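Local atomic coordinates of nucleotide-binding protein, universal stress protein UspA family (Lactobacillus plantarum, PDB entry 3S3T), a protein that binds ATP as a member of the universal stress protein family, and probably takes part in the cell's response to stress, though its precise role is not established. Residues A[19-24]-A[111-116]; A[6-11]-A[26-31]. All coordinates share one frame; numbering follows the deposited sequence.

Contact 1: residues A[19-24]-A[111-116]. With ATP (adenosine-5'-triphosphate), chain I.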
# COMPACT_ATOMS: atom_id res chain seq x y z
N GLN A 19 -0.55 -7.39 21.79
CA GLN A 19 -0.33 -7.22 23.22
C GLN A 19 0.91 -6.37 23.57
O GLN A 19 0.93 -5.64 24.58
CB GLN A 19 -0.25 -8.58 23.92
CG GLN A 19 0.02 -8.53 25.39
CD GLN A 19 -1.04 -7.81 26.22
OE1 GLN A 19 -2.17 -7.56 25.76
NE2 GLN A 19 -0.68 -7.50 27.48
N ALA A 20 1.96 -6.47 22.77
CA ALA A 20 3.10 -5.57 22.92
C ALA A 20 2.66 -4.07 22.63
O ALA A 20 3.12 -3.12 23.28
CB ALA A 20 4.18 -5.99 21.99
N ALA A 21 1.77 -3.90 21.65
CA ALA A 21 1.13 -2.60 21.37
C ALA A 21 0.35 -2.07 22.59
O ALA A 21 0.46 -0.92 22.95
CB ALA A 21 0.16 -2.75 20.15
N PHE A 22 -0.47 -2.93 23.18
CA PHE A 22 -1.21 -2.54 24.35
C PHE A 22 -0.26 -2.13 25.46
O PHE A 22 -0.46 -1.10 26.12
CB PHE A 22 -2.12 -3.66 24.82
CG PHE A 22 -2.74 -3.38 26.13
CD1 PHE A 22 -2.21 -3.94 27.29
CD2 PHE A 22 -3.81 -2.50 26.22
CE1 PHE A 22 -2.77 -3.66 28.53
CE2 PHE A 22 -4.37 -2.22 27.49
CZ PHE A 22 -3.86 -2.81 28.62
N THR A 23 0.81 -2.90 25.64
CA THR A 23 1.78 -2.60 26.72
C THR A 23 2.37 -1.22 26.57
O THR A 23 2.50 -0.50 27.56
CB THR A 23 2.86 -3.67 26.81
OG1 THR A 23 2.22 -4.90 27.11
CG2 THR A 23 3.91 -3.34 27.92
N GLU A 24 2.69 -0.83 25.32
CA GLU A 24 3.20 0.52 25.04
C GLU A 24 2.13 1.58 25.16
O GLU A 24 2.42 2.69 25.64
CB GLU A 24 3.87 0.58 23.68
CG GLU A 24 4.51 1.92 23.35
CD GLU A 24 5.51 2.39 24.38
OE1 GLU A 24 5.73 3.61 24.45
OE2 GLU A 24 6.05 1.54 25.14
N LEU A 111 -4.84 9.53 19.44
CA LEU A 111 -3.82 8.57 19.07
C LEU A 111 -4.42 7.20 18.92
O LEU A 111 -5.20 6.75 19.77
CB LEU A 111 -2.74 8.46 20.15
CG LEU A 111 -1.50 7.61 19.88
CD1 LEU A 111 -0.74 8.09 18.61
CD2 LEU A 111 -0.57 7.65 21.14
N ILE A 112 -3.99 6.48 17.89
CA ILE A 112 -4.28 5.06 17.79
C ILE A 112 -2.94 4.33 17.85
O ILE A 112 -1.99 4.73 17.15
CB ILE A 112 -5.01 4.72 16.48
CG1 ILE A 112 -6.33 5.50 16.32
CG2 ILE A 112 -5.28 3.18 16.42
CD1 ILE A 112 -7.09 5.22 14.96
N VAL A 113 -2.86 3.31 18.72
CA VAL A 113 -1.66 2.51 18.89
C VAL A 113 -1.92 1.12 18.29
O VAL A 113 -2.88 0.48 18.61
CB VAL A 113 -1.26 2.42 20.39
CG1 VAL A 113 -0.02 1.55 20.57
CG2 VAL A 113 -1.04 3.85 21.01
N LEU A 114 -1.05 0.67 17.41
CA LEU A 114 -1.23 -0.61 16.67
C LEU A 114 0.02 -1.45 16.70
O LEU A 114 1.14 -0.92 16.63
CB LEU A 114 -1.58 -0.34 15.18
CG LEU A 114 -2.93 0.31 14.88
CD1 LEU A 114 -2.92 0.96 13.49
CD2 LEU A 114 -4.13 -0.66 15.03
N GLY A 115 -0.14 -2.76 16.71
CA GLY A 115 0.99 -3.63 16.42
C GLY A 115 1.29 -3.56 14.95
O GLY A 115 0.40 -3.37 14.12
N ALA A 116 2.53 -3.75 14.56
CA ALA A 116 2.84 -3.80 13.13
C ALA A 116 2.14 -4.97 12.40
O ALA A 116 1.63 -4.80 11.29
CB ALA A 116 4.33 -3.88 12.94
PG ATP I . -3.18 -9.40 7.63
O1G ATP I . -4.49 -9.41 8.38
O2G ATP I . -2.91 -10.70 6.94
O3G ATP I . -2.98 -8.25 6.65
PB ATP I . -1.86 -9.57 10.25
O1B ATP I . -0.52 -10.16 10.54
O2B ATP I . -3.07 -10.27 10.77
O3B ATP I . -1.95 -9.34 8.67
PA ATP I . -2.95 -7.00 11.08
O1A ATP I . -4.32 -7.61 10.99
O2A ATP I . -2.74 -5.80 10.25
O3A ATP I . -1.79 -8.04 10.78
O5' ATP I . -2.74 -6.64 12.66
C5' ATP I . -1.91 -5.53 13.01
C4' ATP I . -2.44 -4.84 14.27
O4' ATP I . -3.76 -4.45 13.94
C3' ATP I . -2.57 -5.77 15.47
O3' ATP I . -1.36 -5.90 16.20
C2' ATP I . -3.70 -5.07 16.19
O2' ATP I . -3.13 -3.96 16.87
C1' ATP I . -4.61 -4.58 15.07
N9 ATP I . -5.70 -5.52 14.81
C8 ATP I . -5.72 -6.54 13.90
N7 ATP I . -6.89 -7.21 13.96
C5 ATP I . -7.62 -6.61 14.92
C6 ATP I . -8.93 -6.84 15.50
N6 ATP I . -9.68 -7.86 15.03
N1 ATP I . -9.36 -6.00 16.51
C2 ATP I . -8.57 -5.00 16.94
N3 ATP I . -7.33 -4.75 16.48
C4 ATP I . -6.84 -5.52 15.48
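The methyl group of Ala21 sits directly on the backbone of strand 111-115, its CB 3.5 Å from Gly115 N and 3.7 Å from Leu114 C. Two small residues, Ala21 and Gly115, bring the main chains close, with CA atoms 5.1 Å apart. Two residues earlier in the strand, Val113 holds CG1 anti to its backbone N (chi1 178°), which sets that methyl against the helix backbone, 3.5 Å from Ala21 O; with Ala21 CB it makes a looser apolar contact. Helix 16-32 here covers one face of the parallel sheet of an alpha/beta nucleotide-binding fold of the HUP class, the short helical segment running at 147° to the strand. At the strand's C-terminal end, where such folds bind their nucleotide, Gly115 N donates a nearly straight bond (166°) to ATP O2', and Gly115, lacking a side chain, lies against the ribose with its O 3.2 Å from ATP C4'. Leu114 points away from the helix and rests CD2 against the ribose. The loose edge is at Glu24, partly exposed, whose side chain stays 5.1 Å from the strand; it packs on Tyr5 of the second subunit, and its OE2 is hydrogen-bonded to Asn27 ND2.

Contact 2: residues A[6-11]-A[26-31]. With ATP (adenosine-5'-triphosphate), chain I.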
# COMPACT_ATOMS: atom_id res chain seq x y z
N THR A 6 -4.90 13.08 24.96
CA THR A 6 -5.99 13.06 25.91
C THR A 6 -6.81 11.75 25.90
O THR A 6 -7.42 11.40 26.91
CB THR A 6 -6.97 14.19 25.63
OG1 THR A 6 -7.60 13.96 24.36
CG2 THR A 6 -6.27 15.55 25.64
N ASN A 7 -6.85 11.04 24.76
CA ASN A 7 -7.75 9.91 24.55
C ASN A 7 -7.16 8.95 23.54
O ASN A 7 -7.26 9.19 22.35
CB ASN A 7 -9.10 10.43 24.01
CG ASN A 7 -9.87 11.22 25.04
OD1 ASN A 7 -10.54 10.64 25.88
ND2 ASN A 7 -9.80 12.54 24.96
N ILE A 8 -6.55 7.88 24.03
CA ILE A 8 -5.80 6.92 23.21
C ILE A 8 -6.62 5.65 22.94
O ILE A 8 -7.32 5.18 23.83
CB ILE A 8 -4.47 6.51 23.92
CG1 ILE A 8 -3.62 7.76 24.23
CG2 ILE A 8 -3.61 5.50 23.09
CD1 ILE A 8 -2.40 7.50 25.13
N LEU A 9 -6.50 5.12 21.72
CA LEU A 9 -7.16 3.91 21.31
C LEU A 9 -6.08 2.90 20.96
O LEU A 9 -5.12 3.22 20.25
CB LEU A 9 -8.05 4.14 20.07
CG LEU A 9 -8.84 2.93 19.57
CD1 LEU A 9 -9.86 2.40 20.57
CD2 LEU A 9 -9.56 3.31 18.30
N VAL A 10 -6.20 1.71 21.52
CA VAL A 10 -5.32 0.62 21.18
C VAL A 10 -6.16 -0.59 20.71
O VAL A 10 -6.67 -1.35 21.51
CB VAL A 10 -4.31 0.25 22.29
CG1 VAL A 10 -4.96 -0.09 23.63
CG2 VAL A 10 -3.40 -0.87 21.77
N PRO A 11 -6.34 -0.72 19.39
CA PRO A 11 -7.02 -1.90 18.89
C PRO A 11 -6.12 -3.12 19.09
O PRO A 11 -4.94 -3.08 18.72
CB PRO A 11 -7.28 -1.56 17.41
CG PRO A 11 -7.14 -0.09 17.30
CD PRO A 11 -6.05 0.23 18.31
N VAL A 26 -0.25 1.60 27.32
CA VAL A 26 -0.39 1.92 28.75
C VAL A 26 0.73 2.84 29.23
O VAL A 26 0.52 3.70 30.07
CB VAL A 26 -0.40 0.66 29.62
CG1 VAL A 26 -0.49 1.05 31.12
CG2 VAL A 26 -1.56 -0.22 29.22
N ASN A 27 1.92 2.62 28.70
CA ASN A 27 3.07 3.47 28.95
C ASN A 27 2.82 4.93 28.48
O ASN A 27 3.10 5.91 29.18
CB ASN A 27 4.22 2.83 28.20
CG ASN A 27 5.56 3.37 28.59
OD1 ASN A 27 5.68 4.36 29.32
ND2 ASN A 27 6.61 2.69 28.11
N ILE A 28 2.28 5.08 27.28
CA ILE A 28 1.98 6.39 26.73
C ILE A 28 0.87 7.03 27.57
O ILE A 28 0.96 8.22 27.91
CB ILE A 28 1.52 6.29 25.26
CG1 ILE A 28 2.63 5.71 24.37
CG2 ILE A 28 1.14 7.67 24.69
CD1 ILE A 28 2.17 5.35 22.94
N ALA A 29 -0.14 6.23 27.90
CA ALA A 29 -1.27 6.68 28.68
C ALA A 29 -0.81 7.24 30.04
O ALA A 29 -1.19 8.36 30.42
CB ALA A 29 -2.27 5.54 28.85
N GLN A 30 0.02 6.47 30.74
CA GLN A 30 0.66 6.89 32.00
C GLN A 30 1.39 8.22 31.83
O GLN A 30 1.24 9.10 32.68
CB GLN A 30 1.61 5.79 32.52
CG GLN A 30 2.72 6.27 33.47
CD GLN A 30 3.37 5.14 34.23
OE1 GLN A 30 2.71 4.15 34.61
NE2 GLN A 30 4.67 5.26 34.47
N ARG A 31 2.16 8.38 30.76
CA ARG A 31 2.97 9.60 30.60
C ARG A 31 2.18 10.87 30.34
O ARG A 31 2.56 11.95 30.80
CB ARG A 31 3.95 9.46 29.45
CG ARG A 31 5.34 9.20 29.88
CD ARG A 31 6.20 9.09 28.62
NE ARG A 31 7.60 8.78 28.91
CZ ARG A 31 8.04 7.67 29.52
NH1 ARG A 31 7.20 6.75 29.99
NH2 ARG A 31 9.35 7.49 29.69
PG ATP I . -3.18 -9.40 7.63
O1G ATP I . -4.49 -9.41 8.38
O2G ATP I . -2.91 -10.70 6.94
O3G ATP I . -2.98 -8.25 6.65
PB ATP I . -1.86 -9.57 10.25
O1B ATP I . -0.52 -10.16 10.54
O2B ATP I . -3.07 -10.27 10.77
O3B ATP I . -1.95 -9.34 8.67
PA ATP I . -2.95 -7.00 11.08
O1A ATP I . -4.32 -7.61 10.99
O2A ATP I . -2.74 -5.80 10.25
O3A ATP I . -1.79 -8.04 10.78
O5' ATP I . -2.74 -6.64 12.66
C5' ATP I . -1.91 -5.53 13.01
C4' ATP I . -2.44 -4.84 14.27
O4' ATP I . -3.76 -4.45 13.94
C3' ATP I . -2.57 -5.77 15.47
O3' ATP I . -1.36 -5.90 16.20
C2' ATP I . -3.70 -5.07 16.19
O2' ATP I . -3.13 -3.96 16.87
C1' ATP I . -4.61 -4.58 15.07
N9 ATP I . -5.70 -5.52 14.81
C8 ATP I . -5.72 -6.54 13.90
N7 ATP I . -6.89 -7.21 13.96
C5 ATP I . -7.62 -6.61 14.92
C6 ATP I . -8.93 -6.84 15.50
N6 ATP I . -9.68 -7.86 15.03
N1 ATP I . -9.36 -6.00 16.51
C2 ATP I . -8.57 -5.00 16.94
N3 ATP I . -7.33 -4.75 16.48
C4 ATP I . -6.84 -5.52 15.48
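Ile8 supplies most of the surface buried here, and it meets segment 26-31 of helix 16-32 through a single atom, the terminal methyl CD1. That methyl lies 3.6 Å from Ile28 CG2 and 3.8 Å from Ala29 N, so it presses on one branch of a side chain and on the helix backbone beside it. The torsions explain the reach: CG1 of Ile8 stands anti to its carbonyl carbon (chi1 -57°), and the extended chi2 of 171° carries CD1 out from the strand. Ile28 answers with its shorter branch, CG2, and the two side chains cross at about a right angle. Ala29 completes the seat, its CB 4.2 Å from Ile8 CD1; a small residue suits this place, since the strand's long side chain comes close to the helix backbone.

Strand 7-11 and helix 16-32 are the first two elements of a beta-alpha-beta unit that continues into strand 35-43, and the isoleucine pair is part of the apolar layer between sheet and helix. A beta-branched residue such as Ile8 is favoured in a strand, and Ile28 offers a bulky apolar side chain to the buried face of the helix. Ile8 also touches Val113 and Leu36 of the flanking strands, and Ile28 reaches Leu111.

Farther along the strand, the backbone turns to the nucleotide: Pro11 O accepts a 2.7 Å hydrogen bond from ATP O2', and Pro11 CB lies 3.3 Å from N3 of the adenine. On the helix's polar side, Asn27 ND2 is hydrogen-bonded to Ala3 O of the second subunit.

Overall arrangement
From the N terminus the chain runs through strand 7-11 and then helix 16-32. Contact 2 closes a short span of 14 residues, ten of them in the helix itself, by bringing the later part of the helix back to the strand. Contact 1 spans a much longer excursion of 86 residues, through strands 35-43 and 87-93 and the helices that follow them, before strand 111-115 meets the earlier part of the same helix. The segments alternate along the chain, so the two contacts cross. Strands 7-11 and 111-115 are neighbours in the sheet, joined by probable backbone bonds between Leu9 and Leu111 and Val113, and both end at the ATP.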